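PDB 5YRP: sensory box/response regulator from Mycobacterium smegmatis, which belongs to the EAL-domain family, whose TIM-barrel-like alpha/beta fold here carries a magnesium ion. Local coordinates for residues A5-E13 with L56-E67; I80-L91 with R111-T119. All coordinates share one frame; numbering follows the deposited sequence.

Interaction 1: A5-E13 with L56-E67; sequences ALVLHYLPE and LGRWVLRTACAE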
# COMPACT_ATOMS: atom_id res chain seq x y z
N ALA A 5 26.29 -21.59 -16.16
CA ALA A 5 26.48 -20.11 -16.33
C ALA A 5 25.16 -19.40 -16.59
O ALA A 5 24.17 -20.03 -16.97
CB ALA A 5 27.46 -19.83 -17.46
N LEU A 6 25.17 -18.08 -16.40
CA LEU A 6 23.97 -17.24 -16.60
C LEU A 6 24.18 -16.19 -17.68
O LEU A 6 25.31 -15.91 -18.09
CB LEU A 6 23.53 -16.58 -15.28
CG LEU A 6 24.53 -15.77 -14.44
CD1 LEU A 6 24.92 -14.45 -15.08
CD2 LEU A 6 23.95 -15.50 -13.06
N VAL A 7 23.08 -15.60 -18.13
CA VAL A 7 23.10 -14.59 -19.19
C VAL A 7 21.98 -13.59 -18.97
O VAL A 7 20.94 -13.93 -18.40
CB VAL A 7 22.98 -15.25 -20.58
CG1 VAL A 7 21.65 -15.99 -20.73
CG2 VAL A 7 23.16 -14.22 -21.69
N LEU A 8 22.19 -12.36 -19.42
CA LEU A 8 21.18 -11.32 -19.25
C LEU A 8 20.03 -11.45 -20.24
O LEU A 8 20.17 -12.01 -21.33
CB LEU A 8 21.79 -9.91 -19.34
CG LEU A 8 22.43 -9.37 -18.05
CD1 LEU A 8 23.04 -8.01 -18.32
CD2 LEU A 8 21.44 -9.28 -16.89
N HIS A 9 18.91 -10.88 -19.83
CA HIS A 9 17.61 -11.06 -20.45
C HIS A 9 16.97 -9.69 -20.42
O HIS A 9 17.02 -9.01 -19.40
CB HIS A 9 16.79 -12.03 -19.58
CG HIS A 9 15.74 -12.80 -20.32
ND1 HIS A 9 14.72 -13.46 -19.67
CD2 HIS A 9 15.56 -13.03 -21.64
CE1 HIS A 9 13.96 -14.06 -20.55
NE2 HIS A 9 14.44 -13.81 -21.76
N TYR A 10 16.39 -9.26 -21.53
CA TYR A 10 15.87 -7.89 -21.59
C TYR A 10 14.40 -7.83 -21.93
O TYR A 10 13.98 -8.23 -23.02
CB TYR A 10 16.68 -7.08 -22.58
CG TYR A 10 18.11 -6.90 -22.18
CD1 TYR A 10 18.49 -5.83 -21.38
CD2 TYR A 10 19.08 -7.80 -22.60
CE1 TYR A 10 19.81 -5.66 -21.00
CE2 TYR A 10 20.41 -7.63 -22.23
CZ TYR A 10 20.77 -6.56 -21.43
OH TYR A 10 22.08 -6.39 -21.06
N LEU A 11 13.62 -7.34 -20.98
CA LEU A 11 12.18 -7.16 -21.14
C LEU A 11 11.92 -5.73 -21.59
O LEU A 11 12.06 -4.81 -20.79
CB LEU A 11 11.46 -7.44 -19.82
CG LEU A 11 9.96 -7.13 -19.72
CD1 LEU A 11 9.18 -7.75 -20.87
CD2 LEU A 11 9.41 -7.62 -18.39
N PRO A 12 11.56 -5.53 -22.87
CA PRO A 12 11.40 -4.17 -23.34
C PRO A 12 10.13 -3.51 -22.85
O PRO A 12 9.11 -4.18 -22.62
CB PRO A 12 11.38 -4.31 -24.86
CG PRO A 12 10.84 -5.67 -25.09
CD PRO A 12 11.25 -6.51 -23.92
N GLU A 13 10.20 -2.19 -22.71
CA GLU A 13 9.11 -1.37 -22.23
C GLU A 13 8.68 -0.44 -23.34
O GLU A 13 9.44 0.44 -23.76
CB GLU A 13 9.58 -0.55 -21.03
CG GLU A 13 8.55 0.43 -20.49
CD GLU A 13 9.14 1.30 -19.40
OE1 GLU A 13 8.80 2.49 -19.35
OE2 GLU A 13 9.95 0.78 -18.60
N LEU A 56 25.34 -10.71 -7.41
CA LEU A 56 24.58 -10.91 -8.65
C LEU A 56 24.18 -9.58 -9.27
O LEU A 56 24.53 -9.29 -10.41
CB LEU A 56 23.32 -11.75 -8.38
CG LEU A 56 22.35 -12.00 -9.54
CD1 LEU A 56 23.02 -12.74 -10.69
CD2 LEU A 56 21.12 -12.78 -9.07
N GLY A 57 23.44 -8.78 -8.52
CA GLY A 57 22.95 -7.51 -9.01
C GLY A 57 24.06 -6.55 -9.39
O GLY A 57 23.93 -5.80 -10.35
N ARG A 58 25.16 -6.58 -8.64
CA ARG A 58 26.33 -5.75 -8.97
C ARG A 58 26.95 -6.20 -10.29
O ARG A 58 27.41 -5.37 -11.08
CB ARG A 58 27.37 -5.77 -7.84
CG ARG A 58 28.62 -4.97 -8.18
CD ARG A 58 29.23 -4.25 -6.99
NE ARG A 58 30.30 -3.33 -7.42
CZ ARG A 58 30.83 -2.37 -6.67
NH1 ARG A 58 30.42 -2.15 -5.43
NH2 ARG A 58 31.79 -1.60 -7.18
N TRP A 59 26.95 -7.50 -10.54
CA TRP A 59 27.37 -8.05 -11.82
C TRP A 59 26.42 -7.62 -12.93
O TRP A 59 26.86 -7.16 -13.99
CB TRP A 59 27.44 -9.58 -11.77
CG TRP A 59 27.75 -10.22 -13.09
CD1 TRP A 59 28.98 -10.50 -13.60
CD2 TRP A 59 26.80 -10.66 -14.08
NE1 TRP A 59 28.87 -11.08 -14.84
CE2 TRP A 59 27.54 -11.19 -15.16
CE3 TRP A 59 25.40 -10.65 -14.15
CZ2 TRP A 59 26.92 -11.71 -16.30
CZ3 TRP A 59 24.79 -11.16 -15.29
CH2 TRP A 59 25.55 -11.68 -16.35
N VAL A 60 25.13 -7.78 -12.69
CA VAL A 60 24.08 -7.39 -13.64
C VAL A 60 24.24 -5.93 -14.05
O VAL A 60 24.29 -5.61 -15.23
CB VAL A 60 22.67 -7.60 -13.05
CG1 VAL A 60 21.61 -6.86 -13.86
CG2 VAL A 60 22.34 -9.08 -12.98
N LEU A 61 24.34 -5.06 -13.05
CA LEU A 61 24.49 -3.62 -13.27
C LEU A 61 25.62 -3.33 -14.25
O LEU A 61 25.45 -2.56 -15.20
CB LEU A 61 24.74 -2.91 -11.94
CG LEU A 61 24.99 -1.40 -11.96
CD1 LEU A 61 23.95 -0.65 -12.78
CD2 LEU A 61 25.00 -0.87 -10.54
N ARG A 62 26.77 -3.95 -14.02
CA ARG A 62 27.95 -3.78 -14.87
C ARG A 62 27.74 -4.38 -16.27
O ARG A 62 28.06 -3.75 -17.29
CB ARG A 62 29.18 -4.40 -14.20
CG ARG A 62 30.51 -4.03 -14.83
CD ARG A 62 31.68 -4.70 -14.13
NE ARG A 62 32.97 -4.24 -14.64
CZ ARG A 62 33.54 -3.07 -14.35
NH1 ARG A 62 32.93 -2.19 -13.56
NH2 ARG A 62 34.72 -2.78 -14.87
N THR A 63 27.20 -5.59 -16.32
CA THR A 63 26.98 -6.30 -17.58
C THR A 63 25.88 -5.63 -18.41
O THR A 63 25.99 -5.53 -19.64
CB THR A 63 26.62 -7.77 -17.33
OG1 THR A 63 27.53 -8.34 -16.39
CG2 THR A 63 26.68 -8.57 -18.63
N ALA A 64 24.83 -5.18 -17.75
CA ALA A 64 23.71 -4.51 -18.41
C ALA A 64 24.18 -3.20 -19.03
O ALA A 64 23.92 -2.94 -20.20
CB ALA A 64 22.58 -4.25 -17.43
N CYS A 65 24.88 -2.40 -18.23
CA CYS A 65 25.46 -1.14 -18.69
C CYS A 65 26.46 -1.34 -19.82
O CYS A 65 26.52 -0.53 -20.75
CB CYS A 65 26.14 -0.42 -17.53
SG CYS A 65 24.99 0.27 -16.31
N ALA A 66 27.24 -2.40 -19.74
CA ALA A 66 28.20 -2.74 -20.78
C ALA A 66 27.48 -3.06 -22.08
O ALA A 66 27.78 -2.47 -23.12
CB ALA A 66 29.05 -3.93 -20.36
N GLU A 67 26.53 -3.98 -22.01
CA GLU A 67 25.70 -4.37 -23.15
C GLU A 67 24.90 -3.19 -23.70
O GLU A 67 24.67 -3.10 -24.90
CB GLU A 67 24.77 -5.51 -22.75
CG GLU A 67 23.79 -5.98 -23.82
CD GLU A 67 24.46 -6.53 -25.07
OE1 GLU A 67 25.65 -6.89 -25.01
OE2 GLU A 67 23.77 -6.61 -26.10

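Interaction 2: I80-L91 with R111-T119; sequences IVLRINVSPVQL and RGSVCLEIT. With MG (magnesium ion), chain C.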
# COMPACT_ATOMS: atom_id res chain seq x y z
N ILE A 80 17.02 5.81 -24.96
CA ILE A 80 16.10 5.03 -24.15
C ILE A 80 16.70 4.86 -22.76
O ILE A 80 17.88 5.13 -22.55
CB ILE A 80 15.84 3.63 -24.74
CG1 ILE A 80 17.14 2.83 -24.85
CG2 ILE A 80 15.19 3.76 -26.11
CD1 ILE A 80 16.94 1.34 -24.97
N VAL A 81 15.89 4.40 -21.82
CA VAL A 81 16.35 4.17 -20.45
C VAL A 81 16.66 2.68 -20.27
O VAL A 81 16.02 1.82 -20.87
CB VAL A 81 15.29 4.63 -19.42
CG1 VAL A 81 15.81 4.44 -17.99
CG2 VAL A 81 14.92 6.08 -19.65
N LEU A 82 17.67 2.39 -19.45
CA LEU A 82 18.00 1.02 -19.06
C LEU A 82 17.59 0.80 -17.60
O LEU A 82 18.18 1.38 -16.69
CB LEU A 82 19.50 0.76 -19.23
CG LEU A 82 19.97 -0.65 -18.87
CD1 LEU A 82 19.58 -1.65 -19.94
CD2 LEU A 82 21.48 -0.65 -18.67
N ARG A 83 16.58 -0.04 -17.40
CA ARG A 83 16.09 -0.33 -16.05
C ARG A 83 16.77 -1.56 -15.46
O ARG A 83 16.78 -2.62 -16.08
CB ARG A 83 14.57 -0.53 -16.06
CG ARG A 83 13.80 0.72 -16.45
CD ARG A 83 12.38 0.76 -15.91
NE ARG A 83 11.96 2.14 -15.70
CZ ARG A 83 11.57 2.97 -16.66
NH1 ARG A 83 11.53 2.58 -17.93
NH2 ARG A 83 11.22 4.22 -16.36
N ILE A 84 17.33 -1.40 -14.27
CA ILE A 84 18.03 -2.47 -13.58
C ILE A 84 17.48 -2.63 -12.17
O ILE A 84 17.37 -1.65 -11.43
CB ILE A 84 19.54 -2.18 -13.50
CG1 ILE A 84 20.14 -2.20 -14.91
CG2 ILE A 84 20.25 -3.20 -12.61
CD1 ILE A 84 21.31 -1.26 -15.07
N ASN A 85 17.14 -3.86 -11.81
CA ASN A 85 16.62 -4.15 -10.48
C ASN A 85 17.73 -4.12 -9.45
O ASN A 85 18.72 -4.84 -9.60
CB ASN A 85 15.93 -5.51 -10.45
CG ASN A 85 14.65 -5.52 -11.26
OD1 ASN A 85 13.69 -4.83 -10.92
ND2 ASN A 85 14.63 -6.30 -12.33
N VAL A 86 17.57 -3.29 -8.44
CA VAL A 86 18.55 -3.18 -7.36
C VAL A 86 18.00 -3.82 -6.08
O VAL A 86 16.90 -3.49 -5.63
CB VAL A 86 18.96 -1.72 -7.11
CG1 VAL A 86 19.93 -1.62 -5.95
CG2 VAL A 86 19.60 -1.15 -8.36
N SER A 87 18.78 -4.74 -5.53
CA SER A 87 18.47 -5.44 -4.29
C SER A 87 18.64 -4.50 -3.09
O SER A 87 19.39 -3.52 -3.18
CB SER A 87 19.39 -6.66 -4.15
OG SER A 87 19.04 -7.52 -3.08
N PRO A 88 17.95 -4.77 -1.96
CA PRO A 88 18.15 -3.93 -0.77
C PRO A 88 19.57 -3.98 -0.20
O PRO A 88 20.01 -3.02 0.43
CB PRO A 88 17.14 -4.51 0.24
CG PRO A 88 16.88 -5.90 -0.23
CD PRO A 88 16.91 -5.79 -1.73
N VAL A 89 20.27 -5.09 -0.44
CA VAL A 89 21.63 -5.29 0.08
C VAL A 89 22.65 -4.46 -0.70
O VAL A 89 23.56 -3.88 -0.11
CB VAL A 89 22.05 -6.78 0.04
CG1 VAL A 89 23.39 -6.97 0.73
CG2 VAL A 89 21.00 -7.67 0.71
N GLN A 90 22.50 -4.42 -2.03
CA GLN A 90 23.43 -3.69 -2.90
C GLN A 90 23.36 -2.20 -2.57
O GLN A 90 24.38 -1.55 -2.33
CB GLN A 90 23.10 -3.86 -4.38
CG GLN A 90 22.85 -5.29 -4.86
CD GLN A 90 22.20 -5.32 -6.23
OE1 GLN A 90 21.26 -6.09 -6.46
NE2 GLN A 90 22.68 -4.48 -7.14
N LEU A 91 22.14 -1.68 -2.58
CA LEU A 91 21.86 -0.34 -2.12
C LEU A 91 22.20 -0.35 -0.63
O LEU A 91 22.45 -1.41 -0.07
CB LEU A 91 20.39 0.02 -2.37
CG LEU A 91 20.00 1.51 -2.41
CD1 LEU A 91 19.01 1.79 -3.53
CD2 LEU A 91 19.40 1.99 -1.10
N ARG A 111 23.77 11.07 -18.76
CA ARG A 111 22.91 11.39 -17.62
C ARG A 111 21.44 11.13 -17.93
O ARG A 111 20.91 11.63 -18.92
CB ARG A 111 23.09 12.85 -17.22
CG ARG A 111 24.50 13.19 -16.75
CD ARG A 111 24.61 14.65 -16.36
NE ARG A 111 23.56 15.02 -15.40
CZ ARG A 111 23.59 14.75 -14.10
NH1 ARG A 111 22.58 15.13 -13.32
NH2 ARG A 111 24.62 14.10 -13.56
N GLY A 112 20.79 10.34 -17.07
CA GLY A 112 19.37 10.01 -17.21
C GLY A 112 19.11 8.73 -18.00
O GLY A 112 17.95 8.36 -18.20
N SER A 113 20.17 8.06 -18.42
CA SER A 113 20.07 6.87 -19.27
C SER A 113 19.91 5.57 -18.47
O SER A 113 19.73 4.51 -19.07
CB SER A 113 21.30 6.75 -20.16
OG SER A 113 22.44 6.42 -19.40
N VAL A 114 20.01 5.66 -17.15
CA VAL A 114 19.83 4.48 -16.28
C VAL A 114 18.80 4.78 -15.20
O VAL A 114 18.80 5.85 -14.60
CB VAL A 114 21.17 4.04 -15.65
CG1 VAL A 114 20.98 2.87 -14.69
CG2 VAL A 114 22.16 3.66 -16.74
N CYS A 115 17.92 3.81 -14.96
CA CYS A 115 16.91 3.90 -13.91
C CYS A 115 16.95 2.67 -13.01
O CYS A 115 16.65 1.56 -13.45
CB CYS A 115 15.52 4.03 -14.53
SG CYS A 115 14.19 4.12 -13.31
N LEU A 116 17.30 2.87 -11.74
CA LEU A 116 17.45 1.76 -10.80
C LEU A 116 16.13 1.44 -10.10
O LEU A 116 15.66 2.22 -9.28
CB LEU A 116 18.52 2.09 -9.76
CG LEU A 116 19.93 2.38 -10.28
CD1 LEU A 116 20.82 2.89 -9.16
CD2 LEU A 116 20.56 1.17 -10.95
N GLU A 117 15.55 0.29 -10.42
CA GLU A 117 14.32 -0.17 -9.77
C GLU A 117 14.60 -0.66 -8.36
O GLU A 117 15.51 -1.46 -8.14
CB GLU A 117 13.67 -1.32 -10.55
CG GLU A 117 13.18 -0.95 -11.93
CD GLU A 117 12.46 -2.09 -12.63
OE1 GLU A 117 12.50 -2.13 -13.87
OE2 GLU A 117 11.85 -2.94 -11.94
N ILE A 118 13.80 -0.19 -7.41
CA ILE A 118 13.90 -0.63 -6.02
C ILE A 118 12.54 -1.16 -5.59
O ILE A 118 11.51 -0.52 -5.84
CB ILE A 118 14.32 0.51 -5.07
CG1 ILE A 118 15.49 1.30 -5.65
CG2 ILE A 118 14.71 -0.07 -3.71
CD1 ILE A 118 15.79 2.59 -4.90
N THR A 119 12.54 -2.33 -4.96
CA THR A 119 11.30 -2.90 -4.43
C THR A 119 10.74 -2.01 -3.33
O THR A 119 11.49 -1.38 -2.59
CB THR A 119 11.49 -4.35 -3.91
OG1 THR A 119 10.22 -4.87 -3.51
CG2 THR A 119 12.46 -4.41 -2.72
MG MG C . 11.16 -5.09 -11.74

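Interaction 1: A5-E13 with L56-E67
Leu-8 reaches from strand 7-13 into the flank of helix 56-67 and splits its two methyls between neighbouring helix positions. Its CG stands anti to the carbonyl carbon (chi1 -83°), which aims the isobutyl end at the helix. CD2 meets the fork of Val-60, 3.9 Å from Val-60 CG1, while CD1 lies 3.7 Å from Thr-63 CG2 and beside Ala-64. Nearer the N terminus, Leu-6 lays CD1 over one face of the six-membered ring of Trp-59 in a CH-pi contact, although the modelled spacing is too tight to be trusted. Leu-6 CD2 touches Leu-56 CD1 at 3.8 Å. On the opposite face of the indole, Thr-63 OG1 stands above the ring centre. Thr-63 OG1 donates to Trp-59 O at 2.8 Å, coming in 48° out of the carbonyl plane. At the far end Tyr-10 OH lies 3.6 Å from Ala-64 CA and meets the methylenes of Glu-67. A bend at chi2 (61°) turns the Glu-67 carboxylate off, where OE1 forms a salt bridge with Arg-70 and OE2 a hydrogen bond with Trp-71. Helix 52-73 thus packs on the first strand of this TIM-barrel-like domain, alongside strand 21-29, where Leu-8 and Val-60 both touch Val-28. Cohesion comes from shape and apolar burial, while the Thr-63 hydroxyl and the Glu-67 carboxylate are bonded within helix 52-73.

Interaction 2: I80-L91 with R111-T119
Strands 81-86 and 114-119 are the two parallel strands of a right-handed beta-alpha-beta unit, and at their C-terminal ends Asn-85 and Glu-117 enter the magnesium site. Glu-117 binds the ion through OE2 at 2.3 Å. Its CG lies anti to the carbonyl carbon (chi1 -65°) and the chain runs extended from there, carrying the carboxylate out to the metal. Asn-85 lies alongside, pointing the same way with its amide plane 81° from the carboxylate plane; which way round the amide sits is uncertain. Glu-117 OE1 rests against the aliphatic start of Arg-83, 3.4 Å from Arg-83 CB, and forms a salt bridge with Lys-168, which probably helps to fix the carboxylate's rotation. The backbones pair in parallel from Leu-82 with Val-114 to Asn-85 with Glu-117: Leu-82 O accepts from Cys-115 N at 3.0 Å, and Ile-84 N donates to Cys-115 O at 3.1 Å. On the face away from the metal, Val-86 CG2 packs on Leu-116 CD2 at 3.6 Å; the side chains of Leu-91 and Ile-118 cross at about a right angle, with Leu-91 CD1 3.6 Å from Ile-118 CD1. Glu-25 and Asp-147, from strands 21-29 and 142-149, complete the metal site. Those two strands border this pair within the sheet, while helix 96-106 covers the apolar face, with Phe-96 on Val-86 and Met-104 on Val-114.

From the N terminus, strand 7-15 turns back antiparallel into strand 21-29, and after a stretch with residues 31-49 unmodelled the chain returns as helix 52-73, whose packing on the first strand closes interaction 1. The chain then enters strand 81-86, so interaction 2 follows in series and closes a shorter loop through helix 96-106; neither contact encloses or crosses the other. Strand 21-29 stands between strands 7-15 and 81-86 in the sheet, yet the two contacts meet directly. A salt bridge from Glu-13 OE2 to Arg-83 NH1 joins these two strands across strand 21-29, and Leu-61 CD1, 3.6 Å from Ile-84 CD1, joins helix 52-73 to strand 81-86.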